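Local structure of ketosynthase (Streptomyces sp. MSC090213JE08, 6KXF) at the interface of chains B and A. The protein is the ketosynthase subunit of a heterodimer with a chain length factor and extends acyl chains by decarboxylative condensation with malonyl units on acyl carrier protein. Residues are numbered along the deposited sequence; one frame, centred on the assembly and turned at random. Chains: chain A, Ketosynthase; chain B, Ketosynthase.

The interface of chains B and A. Residues chain B 112, 145, 167; chain A 120, 154-155, 173-175.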
# COMPACT_ATOMS: atom_id res chain seq x y z
N THR B 112 3.48 -1.40 -5.11
CA THR B 112 2.38 -0.80 -5.82
C THR B 112 1.44 -1.86 -6.39
O THR B 112 0.27 -1.75 -6.18
CB THR B 112 2.89 0.06 -6.99
OG1 THR B 112 3.70 1.11 -6.46
CG2 THR B 112 1.77 0.67 -7.80
N ALA B 145 -0.43 -9.38 -1.51
CA ALA B 145 0.76 -8.58 -1.31
C ALA B 145 1.45 -8.89 0.01
O ALA B 145 2.66 -8.64 0.13
CB ALA B 145 0.42 -7.11 -1.42
N THR B 167 1.51 -0.89 1.26
CA THR B 167 0.88 -0.76 -0.02
C THR B 167 0.45 0.70 -0.21
O THR B 167 -0.75 1.00 -0.44
CB THR B 167 -0.27 -1.76 -0.19
OG1 THR B 167 -1.34 -1.49 0.72
CG2 THR B 167 0.16 -3.19 0.05
N ILE A 120 -5.57 -4.41 4.44
CA ILE A 120 -6.21 -5.03 3.27
C ILE A 120 -5.56 -6.40 2.99
O ILE A 120 -4.54 -6.79 3.63
CB ILE A 120 -6.06 -4.15 2.03
CG1 ILE A 120 -4.58 -4.01 1.64
CG2 ILE A 120 -6.76 -2.82 2.20
CD1 ILE A 120 -4.37 -3.36 0.32
N LEU A 154 -4.21 0.21 -4.29
CA LEU A 154 -4.32 -0.47 -3.04
C LEU A 154 -4.51 0.56 -1.92
O LEU A 154 -5.22 0.26 -0.94
CB LEU A 154 -3.06 -1.33 -2.80
CG LEU A 154 -2.80 -2.44 -3.82
CD1 LEU A 154 -1.55 -3.24 -3.45
CD2 LEU A 154 -4.01 -3.36 -3.95
N ASN A 155 -3.93 1.76 -2.08
CA ASN A 155 -4.11 2.77 -1.04
C ASN A 155 -5.35 3.69 -1.24
O ASN A 155 -5.49 4.64 -0.50
CB ASN A 155 -2.86 3.62 -0.83
CG ASN A 155 -2.43 4.38 -2.06
OD1 ASN A 155 -2.86 4.07 -3.17
ND2 ASN A 155 -1.53 5.34 -1.86
N THR A 173 -1.59 2.36 4.04
CA THR A 173 -2.24 1.10 3.85
C THR A 173 -1.20 -0.02 4.03
O THR A 173 -0.02 0.10 3.54
CB THR A 173 -2.96 1.08 2.49
OG1 THR A 173 -3.80 2.23 2.35
CG2 THR A 173 -3.84 -0.13 2.30
N VAL A 174 -1.60 -1.08 4.74
CA VAL A 174 -0.77 -2.29 4.89
C VAL A 174 -1.55 -3.53 4.42
O VAL A 174 -2.75 -3.61 4.61
CB VAL A 174 -0.24 -2.44 6.33
CG1 VAL A 174 0.58 -1.22 6.73
CG2 VAL A 174 -1.32 -2.71 7.37
N ALA A 175 -0.84 -4.52 3.86
CA ALA A 175 -1.46 -5.81 3.48
C ALA A 175 -1.41 -6.79 4.66
O ALA A 175 -1.19 -6.37 5.80
CB ALA A 175 -0.80 -6.38 2.25
O HOH W 1 -1.37 0.50 -5.56
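The backbone N-H of B:Thr167 gives its hydrogen to the carbonyl O of A:Thr173 (N to O 2.9 Å), a nearly straight bond of 159° at the hydrogen. It approaches from above the carbonyl plane, about 40° out of it. This joins two equivalent regions of the thiolase-like fold: B:Thr167 directly follows strand 161-166 and leads into the 3-10 helix 169-171 that carries the ketosynthase's nucleophilic cysteine, while A:Thr173 lies in strand 171-174 of the chain length factor.

B:Thr167 is inserted between chain A segments. A chi1 of 66° sets its hydroxyl OG1 over the backbone, flanked by N and C, and turns it to A:Thr173, where it can add a weak, 3.5 Å hydrogen bond to the same carbonyl O. The methyl CG2 of A:Thr173 packs against OG1 at 3.3 Å, the apolar arm of this threonine meeting the hydroxyl. The same torsion turns the CG2 of B:Thr167 the other way, towards A:Leu154 and the CB of A:Ala175 (4.0 Å). A branched residue with one polar and one apolar arm suits this mixed surround. The CD1 methyl of A:Ile120 caps the hydroxyl flank, 3.6 Å from OG1, and the CB of A:Asn155 lies against the carbonyl O of B:Thr167.

A:Leu154 crosses B:Thr167 at about a right angle. Its forked apolar end lets CD1 lie against both the threonine CB (3.8 Å) and the carbonyl O of B:Thr112. Beside it, water 1 links that carbonyl O to the backbone N of A:Leu154, 3.1 Å from the water, giving both backbone groups a polar partner. Farther along, the small methyl of A:Ala175 points end-on into the flank of the B:Ala145 methyl (CB to CB 3.9 Å), letting the two backbones come close.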